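PDB 6VSS: arginase from Medicago truncatula, which hydrolyses L-arginine to urea and L-ornithine with two manganese ions per subunit, and also converts agmatine to putrescine and urea. Local coordinates for residues Lys50-Arg55 with Glu148-Arg152; Pro70-His74 with Asp131-Ala135; Ala213-Val217 with Leu255-Val261. One frame throughout, in Å; residues are numbered along the deposited sequence.

How the contacts relate
The three contacts lie apart on one arginase-fold subunit, their centres 26 to 27 Å from each other. Contacts 1 and 3 both reach the parallel sheet, through strands 151-157 and 213-221, and their nearest atoms are about 10 Å apart. Contact 2 is nested within the chain loop that contact 1 closes; its helix 131-146 is followed by strand 151-157 of contact 1. Contact 2 is nearest to substrate chemistry: the His74 side chain lies about 3 Å from that of Asn196, which probably binds substrate, and about 11 Å from a manganese ion. The side chain of Val217, in contact 3, lies about 11 Å from that of manganese ligand Asp184; contact 1 is remote.

Contact 1: residues Lys50-Arg55 with Glu148-Arg152; sequences KGELMR and EDPLR
Arg55, near the C-terminal end of helix 25-57, holds the turn that leads into strand 151-157. Residues 50-55 are regular helix, with Gly51 O taken by Arg55 N at 2.9 Å; 148-150 is a loop with a cis peptide before Pro150, closed by Leu151 N on Glu148 O at 3.0 Å, and Leu151-Arg152 begin the strand. The nearest CA atoms, of Gly51 and Glu148, are 5.2 Å apart. The Arg55 side chain (chi1 m, chi2 t, chi3 m) folds back so that NH1 donates to OE1 of Glu148 (chi1 m, chi2 m) at 3.0 Å, a salt bridge, and to Asp149 O at 2.9 Å, both near the guanidinium plane. Arg55 NH2 adds a weak hydrogen bond of 3.4 Å to Glu148 OE1, which rests 3.7 Å from Gly51 CA, where any beta carbon would clash. Beneath the polar edge, Met54 CB meets Pro150 CG at 3.8 Å and Met54 CG meets Leu151 CD2 at 4.1 Å. Lys50 NZ bonds Thr114, Asn115 O and Asp126 of a neighbouring subunit; Pro150 and Arg152 bond through their backbones to strand 63-69. One guanidinium serving a carboxylate and a peptide oxygen ties the N-terminal helix to the sheet, with apolar contact beneath.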
loop_
_atom_site.group_PDB
_atom_site.type_symbol
_atom_site.label_atom_id
_atom_site.label_comp_id
_atom_site.label_asym_id
_atom_site.label_seq_id
_atom_site.Cartn_x
_atom_site.Cartn_y
_atom_site.Cartn_z
ATOM N N LYS B 50 24.085 21.990 23.525
ATOM C CA LYS B 50 22.801 22.698 23.289
ATOM C C LYS B 50 22.534 23.693 24.423
ATOM O O LYS B 50 22.060 24.786 24.101
ATOM C CB LYS B 50 21.712 21.665 23.018
ATOM C CG LYS B 50 21.945 20.882 21.729
ATOM C CD LYS B 50 22.198 21.787 20.570
ATOM C CE LYS B 50 22.232 21.085 19.237
ATOM N NZ LYS B 50 20.925 20.490 18.880
ATOM N N GLY B 51 22.958 23.409 25.659
ATOM C CA GLY B 51 22.787 24.353 26.772
ATOM C C GLY B 51 23.604 25.640 26.591
ATOM O O GLY B 51 23.079 26.729 26.815
ATOM N N GLU B 52 24.886 25.508 26.254
ATOM C CA GLU B 52 25.837 26.622 25.997
ATOM C C GLU B 52 25.303 27.422 24.824
ATOM O O GLU B 52 25.311 28.627 24.886
ATOM C CB GLU B 52 27.218 26.077 25.628
ATOM C CG GLU B 52 28.000 25.536 26.810
ATOM C CD GLU B 52 29.353 24.910 26.474
ATOM O OE1 GLU B 52 29.909 24.201 27.357
ATOM O OE2 GLU B 52 29.871 25.143 25.338
ATOM N N LEU B 53 24.858 26.727 23.772
ATOM C CA LEU B 53 24.339 27.425 22.584
ATOM C C LEU B 53 23.218 28.361 23.048
ATOM O O LEU B 53 23.294 29.575 22.817
ATOM C CB LEU B 53 23.868 26.399 21.557
ATOM C CG LEU B 53 23.170 27.017 20.362
ATOM C CD1 LEU B 53 23.993 28.155 19.802
ATOM C CD2 LEU B 53 22.902 25.975 19.292
ATOM N N MET B 54 22.207 27.822 23.712
ATOM C CA MET B 54 21.069 28.675 24.110
ATOM C C MET B 54 21.564 29.764 25.053
ATOM O O MET B 54 21.137 30.915 24.863
ATOM C CB MET B 54 19.986 27.859 24.804
ATOM C CG MET B 54 19.551 26.678 23.993
ATOM S SD MET B 54 19.256 26.978 22.252
ATOM C CE MET B 54 19.412 25.280 21.694
ATOM N N ARG B 55 22.398 29.402 26.040
ATOM C CA ARG B 55 22.883 30.369 27.056
ATOM C C ARG B 55 23.730 31.440 26.342
ATOM O O ARG B 55 23.863 32.569 26.879
ATOM C CB ARG B 55 23.647 29.699 28.204
ATOM C CG ARG B 55 22.726 29.207 29.306
ATOM C CD ARG B 55 23.425 28.646 30.522
ATOM N NE ARG B 55 24.607 27.857 30.230
ATOM C CZ ARG B 55 24.615 26.559 29.926
ATOM N NH1 ARG B 55 23.491 25.876 29.794
ATOM N NH2 ARG B 55 25.759 25.938 29.709
ATOM N N GLU B 148 21.016 21.099 32.287
ATOM C CA GLU B 148 21.491 22.126 31.337
ATOM C C GLU B 148 20.410 23.171 31.064
ATOM O O GLU B 148 20.023 23.289 29.925
ATOM C CB GLU B 148 21.912 21.441 30.031
ATOM C CG GLU B 148 23.266 20.781 30.141
ATOM C CD GLU B 148 24.412 21.766 30.289
ATOM O OE1 GLU B 148 24.250 22.950 29.920
ATOM O OE2 GLU B 148 25.446 21.341 30.802
ATOM N N ASP B 149 20.066 23.980 32.068
ATOM C CA ASP B 149 19.045 25.040 31.875
ATOM C C ASP B 149 19.565 25.960 30.768
ATOM O O ASP B 149 20.765 26.263 30.778
ATOM C CB ASP B 149 18.844 25.847 33.160
ATOM C CG ASP B 149 19.605 27.163 33.168
ATOM O OD1 ASP B 149 19.143 28.110 32.501
ATOM O OD2 ASP B 149 20.658 27.229 33.828
ATOM N N PRO B 150 18.732 26.402 29.804
ATOM C CA PRO B 150 17.280 26.430 29.950
ATOM C C PRO B 150 16.601 25.229 29.273
ATOM O O PRO B 150 15.430 25.327 28.984
ATOM C CB PRO B 150 16.939 27.709 29.178
ATOM C CG PRO B 150 17.922 27.717 28.029
ATOM C CD PRO B 150 19.151 26.986 28.532
ATOM N N LEU B 151 17.358 24.162 28.999
ATOM C CA LEU B 151 16.807 22.979 28.289
ATOM C C LEU B 151 15.717 22.351 29.144
ATOM O O LEU B 151 15.911 22.213 30.386
ATOM C CB LEU B 151 17.886 21.933 28.038
ATOM C CG LEU B 151 19.123 22.394 27.271
ATOM C CD1 LEU B 151 19.936 21.176 26.868
ATOM C CD2 LEU B 151 18.745 23.238 26.067
ATOM N N ARG B 152 14.652 21.907 28.488
ATOM C CA ARG B 152 13.532 21.152 29.094
ATOM C C ARG B 152 13.278 19.910 28.217
ATOM O O ARG B 152 13.185 20.045 27.003
ATOM C CB ARG B 152 12.305 22.026 29.325
ATOM C CG ARG B 152 12.481 23.074 30.409
ATOM C CD ARG B 152 11.165 23.698 30.813
ATOM N NE ARG B 152 11.414 24.857 31.640
ATOM C CZ ARG B 152 10.556 25.455 32.441
ATOM N NH1 ARG B 152 9.317 25.030 32.557
ATOM N NH2 ARG B 152 10.945 26.506 33.131
#

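Contact 2: residues Pro70-His74 with Asp131-Ala135; sequences PLGHH and DKRLA
His73 sets the edge of its imidazole against Leu134, with CE1 3.4 Å from Leu134 CD2, while its NE2 donates to Asp131 OD1 at 2.7 Å and 163°. Its chi1 is p (73°) and chi2 -82°; Asp131 has chi1 m. The segment 70-74 is an irregular loop after strand 63-69, extended at Leu71 (-126/121) and turning through His73 and His74 with psi near zero; residues 131-135 are the first turn of helix 131-146. CA-CA distances are 9.9 Å for Leu71-Leu134 and 9.3 Å for His74-Asp131, so side chains span the gap. Leu71 (chi1 t, chi2 t) brings CD1 to 3.8 Å from CD2 of Leu134 (chi1 t, chi2 p). His74 (chi1 m) places CE1 3.5 Å from Asp131 CG, near the ring plane, and a water lies 3.1 Å from both His74 NE2 and Asp131 O, donating to the latter. Ile121 and Ile124 of helix 121-125 add apolar cover on Leu71 and Leu134. His74 also touches Asn196, which probably binds substrate, as in related enzymes. The His-carboxylate bond and the water bridge fix two successive histidines against the helix start, in a loop that probably lies beside the substrate site.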
loop_
_atom_site.group_PDB
_atom_site.type_symbol
_atom_site.label_atom_id
_atom_site.label_comp_id
_atom_site.label_asym_id
_atom_site.label_seq_id
_atom_site.Cartn_x
_atom_site.Cartn_y
_atom_site.Cartn_z
ATOM N N PRO B 70 14.423 5.017 22.156
ATOM C CA PRO B 70 13.996 4.010 21.182
ATOM C C PRO B 70 13.883 2.605 21.803
ATOM O O PRO B 70 14.710 1.799 21.590
ATOM C CB PRO B 70 15.111 4.078 20.142
ATOM C CG PRO B 70 16.338 4.453 20.975
ATOM C CD PRO B 70 15.817 5.460 21.963
ATOM N N LEU B 71 12.831 2.412 22.595
ATOM C CA LEU B 71 12.518 1.209 23.389
ATOM C C LEU B 71 11.110 0.745 23.028
ATOM O O LEU B 71 10.146 1.544 23.145
ATOM C CB LEU B 71 12.633 1.638 24.840
ATOM C CG LEU B 71 12.417 0.556 25.871
ATOM C CD1 LEU B 71 13.049 0.986 27.180
ATOM C CD2 LEU B 71 10.926 0.243 26.035
ATOM N N GLY B 72 11.009 -0.496 22.546
ATOM C CA GLY B 72 9.763 -1.148 22.103
ATOM C C GLY B 72 9.508 -2.394 22.885
ATOM O O GLY B 72 8.394 -2.945 22.738
ATOM N N HIS B 73 10.455 -2.823 23.736
ATOM C CA HIS B 73 10.393 -4.214 24.258
ATOM C C HIS B 73 9.335 -4.339 25.378
ATOM O O HIS B 73 9.167 -5.448 25.921
ATOM C CB HIS B 73 11.773 -4.744 24.628
ATOM C CG HIS B 73 12.353 -4.145 25.868
ATOM N ND1 HIS B 73 12.978 -2.934 25.853
ATOM C CD2 HIS B 73 12.446 -4.634 27.128
ATOM C CE1 HIS B 73 13.395 -2.661 27.076
ATOM N NE2 HIS B 73 13.100 -3.715 27.889
ATOM N N HIS B 74 8.678 -3.253 25.746
ATOM C CA HIS B 74 7.674 -3.247 26.840
ATOM C C HIS B 74 6.280 -3.299 26.223
ATOM O O HIS B 74 5.333 -3.349 26.971
ATOM C CB HIS B 74 7.913 -2.044 27.790
ATOM C CG HIS B 74 9.076 -2.258 28.691
ATOM N ND1 HIS B 74 9.464 -3.529 29.110
ATOM C CD2 HIS B 74 9.980 -1.404 29.217
ATOM C CE1 HIS B 74 10.531 -3.445 29.874
ATOM N NE2 HIS B 74 10.885 -2.149 29.945
ATOM N N ASP B 131 15.752 -4.533 33.107
ATOM C CA ASP B 131 14.816 -3.409 32.856
ATOM C C ASP B 131 14.819 -2.380 33.989
ATOM O O ASP B 131 14.575 -1.229 33.702
ATOM C CB ASP B 131 13.416 -3.929 32.593
ATOM C CG ASP B 131 13.389 -4.734 31.324
ATOM O OD1 ASP B 131 14.000 -4.278 30.326
ATOM O OD2 ASP B 131 12.798 -5.825 31.372
ATOM N N LYS B 132 15.112 -2.768 35.223
ATOM C CA LYS B 132 15.185 -1.813 36.361
ATOM C C LYS B 132 16.358 -0.872 36.107
ATOM O O LYS B 132 16.179 0.336 36.203
ATOM C CB LYS B 132 15.267 -2.586 37.680
ATOM C CG LYS B 132 15.493 -1.742 38.928
ATOM C CD LYS B 132 15.121 -2.464 40.225
ATOM C CE LYS B 132 14.520 -1.539 41.275
ATOM N NZ LYS B 132 13.375 -2.164 41.992
ATOM N N ARG B 133 17.515 -1.395 35.716
ATOM C CA ARG B 133 18.715 -0.557 35.480
ATOM C C ARG B 133 18.479 0.202 34.172
ATOM O O ARG B 133 18.785 1.385 34.090
ATOM C CB ARG B 133 19.955 -1.447 35.490
ATOM C CG ARG B 133 21.216 -0.734 35.031
ATOM C CD ARG B 133 21.935 -0.008 36.150
ATOM N NE ARG B 133 23.321 0.358 35.857
ATOM C CZ ARG B 133 24.362 -0.485 35.797
ATOM N NH1 ARG B 133 24.205 -1.791 35.958
ATOM N NH2 ARG B 133 25.572 -0.015 35.538
ATOM N N LEU B 134 17.859 -0.413 33.184
ATOM C CA LEU B 134 17.503 0.351 31.955
ATOM C C LEU B 134 16.680 1.615 32.290
ATOM O O LEU B 134 16.952 2.695 31.767
ATOM C CB LEU B 134 16.708 -0.577 31.041
ATOM C CG LEU B 134 16.659 -0.094 29.612
ATOM C CD1 LEU B 134 18.086 0.006 29.099
ATOM C CD2 LEU B 134 15.830 -1.017 28.750
ATOM N N ALA B 135 15.637 1.473 33.110
ATOM C CA ALA B 135 14.778 2.588 33.564
ATOM C C ALA B 135 15.641 3.660 34.256
ATOM O O ALA B 135 15.446 4.846 33.973
ATOM C CB ALA B 135 13.729 2.042 34.479
HETATM O O HOH W 1 12.820 -0.258 31.381
#

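Contact 3: residues Ala213-Val217 with Leu255-Val261; sequences ARRLV and LKLGEGV
This is a partly buried strand-to-loop contact at the start of strand 213-221, where the loop between helix 245-252 and strand 264-269 passes beside the parallel sheet. The chain turns a corner at Arg214 (-97/-78) and is extended from Arg215 to Val217; the facing loop is extended through Leu257, then makes a type II turn from Gly258 to Val261, closed by Val261 N to Gly258 O at 3.0 Å. Positive phi favours glycine at Gly258 and at Gly260, the third turn position. CA-CA distances are 8.0 Å for Arg214-Val261 and 7.9 Å for Arg215-Leu257. Arg214 (chi1 t) and Arg215 (chi1 m) reach across, both with chi2 t and chi3 p. Arg214 NH2 donates to Glu259 O at 3.1 Å and is salt-bridged to Asp179; Val261 CG1 covers one guanidinium face, 3.4 Å from Arg214 NE. Arg215 lays a guanidinium face over Leu257, with NH1 3.1 Å from Leu257 CD2, and its NH2 is salt-bridged to Glu238. Val217 (chi1 t) packs CG2 on Leu257 CD2 at 3.9 Å and CG1 on Leu255 CD1 at 4.3 Å. The loop is the last leg of the beta-alpha-beta crossover 238-241, 245-252, 264-269, passing strand 213-221 in the three-layer alpha/beta/alpha arginase fold.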
loop_
_atom_site.group_PDB
_atom_site.type_symbol
_atom_site.label_atom_id
_atom_site.label_comp_id
_atom_site.label_asym_id
_atom_site.label_seq_id
_atom_site.Cartn_x
_atom_site.Cartn_y
_atom_site.Cartn_z
ATOM N N ALA B 213 3.139 12.203 40.728
ATOM C CA ALA B 213 2.116 13.080 40.111
ATOM C C ALA B 213 0.980 13.320 41.108
ATOM O O ALA B 213 0.721 12.416 41.919
ATOM C CB ALA B 213 1.615 12.482 38.830
ATOM N N ARG B 214 0.369 14.508 41.066
ATOM C CA ARG B 214 -0.831 14.837 41.881
ATOM C C ARG B 214 -2.071 14.641 41.007
ATOM O O ARG B 214 -2.675 13.608 41.106
ATOM C CB ARG B 214 -0.699 16.251 42.436
ATOM C CG ARG B 214 -1.901 16.725 43.240
ATOM C CD ARG B 214 -1.657 18.144 43.710
ATOM N NE ARG B 214 -1.634 19.033 42.560
ATOM C CZ ARG B 214 -1.991 20.295 42.575
ATOM N NH1 ARG B 214 -2.390 20.855 43.708
ATOM N NH2 ARG B 214 -1.939 20.991 41.452
ATOM N N ARG B 215 -2.374 15.579 40.127
ATOM C CA ARG B 215 -3.431 15.423 39.121
ATOM C C ARG B 215 -2.880 14.648 37.925
ATOM O O ARG B 215 -1.660 14.707 37.630
ATOM C CB ARG B 215 -3.957 16.800 38.747
ATOM C CG ARG B 215 -4.579 17.524 39.937
ATOM C CD ARG B 215 -5.233 18.820 39.522
ATOM N NE ARG B 215 -6.312 18.585 38.585
ATOM C CZ ARG B 215 -6.778 19.490 37.736
ATOM N NH1 ARG B 215 -6.274 20.715 37.685
ATOM N NH2 ARG B 215 -7.772 19.169 36.939
ATOM N N LEU B 216 -3.727 13.806 37.376
ATOM C CA LEU B 216 -3.473 13.090 36.114
ATOM C C LEU B 216 -4.742 13.269 35.303
ATOM O O LEU B 216 -5.754 12.669 35.647
ATOM C CB LEU B 216 -3.190 11.624 36.407
ATOM C CG LEU B 216 -3.230 10.669 35.210
ATOM C CD1 LEU B 216 -2.383 11.170 34.053
ATOM C CD2 LEU B 216 -2.771 9.288 35.675
ATOM N N VAL B 217 -4.703 14.103 34.304
ATOM C CA VAL B 217 -5.905 14.404 33.484
ATOM C C VAL B 217 -5.763 13.624 32.194
ATOM O O VAL B 217 -4.787 13.897 31.509
ATOM C CB VAL B 217 -6.000 15.905 33.233
ATOM C CG1 VAL B 217 -7.229 16.253 32.423
ATOM C CG2 VAL B 217 -5.953 16.652 34.544
ATOM N N LEU B 255 -8.087 24.062 30.813
ATOM C CA LEU B 255 -7.373 23.412 31.916
ATOM C C LEU B 255 -6.328 24.355 32.480
ATOM O O LEU B 255 -5.699 25.096 31.705
ATOM C CB LEU B 255 -6.697 22.154 31.380
ATOM C CG LEU B 255 -7.643 21.020 31.023
ATOM C CD1 LEU B 255 -6.860 19.939 30.284
ATOM C CD2 LEU B 255 -8.280 20.482 32.303
ATOM N N LYS B 256 -6.155 24.302 33.793
ATOM C CA LYS B 256 -5.124 25.088 34.500
ATOM C C LYS B 256 -4.426 24.136 35.461
ATOM O O LYS B 256 -5.031 23.730 36.461
ATOM C CB LYS B 256 -5.769 26.293 35.189
ATOM C CG LYS B 256 -6.738 27.035 34.271
ATOM C CD LYS B 256 -7.419 28.344 34.781
ATOM C CE LYS B 256 -8.479 28.780 33.793
ATOM N NZ LYS B 256 -8.880 30.188 33.989
ATOM N N LEU B 257 -3.223 23.720 35.110
ATOM C CA LEU B 257 -2.602 22.589 35.831
ATOM C C LEU B 257 -1.388 23.128 36.551
ATOM O O LEU B 257 -0.905 24.171 36.152
ATOM C CB LEU B 257 -2.229 21.446 34.875
ATOM C CG LEU B 257 -3.376 20.616 34.273
ATOM C CD1 LEU B 257 -2.829 19.403 33.501
ATOM C CD2 LEU B 257 -4.337 20.101 35.312
ATOM N N GLY B 258 -0.933 22.411 37.564
ATOM C CA GLY B 258 0.374 22.660 38.180
ATOM C C GLY B 258 0.294 23.686 39.306
ATOM O O GLY B 258 1.319 23.891 39.965
ATOM N N GLU B 259 -0.850 24.310 39.551
ATOM C CA GLU B 259 -0.892 25.384 40.582
ATOM C C GLU B 259 -0.627 24.746 41.948
ATOM O O GLU B 259 -1.464 23.921 42.403
ATOM C CB GLU B 259 -2.169 26.212 40.464
ATOM C CG GLU B 259 -2.194 27.052 39.177
ATOM C CD GLU B 259 -3.203 28.202 39.113
ATOM O OE1 GLU B 259 -2.962 29.256 39.782
ATOM O OE2 GLU B 259 -4.227 28.062 38.384
ATOM N N GLY B 260 0.535 25.066 42.522
ATOM C CA GLY B 260 0.965 24.655 43.878
ATOM C C GLY B 260 1.772 23.362 43.860
ATOM O O GLY B 260 1.992 22.796 44.939
ATOM N N VAL B 261 2.159 22.843 42.688
ATOM C CA VAL B 261 3.137 21.722 42.659
ATOM C C VAL B 261 4.267 22.197 41.763
ATOM O O VAL B 261 4.299 23.379 41.461
ATOM C CB VAL B 261 2.518 20.381 42.222
ATOM C CG1 VAL B 261 1.548 19.847 43.250
ATOM C CG2 VAL B 261 1.844 20.468 40.851
#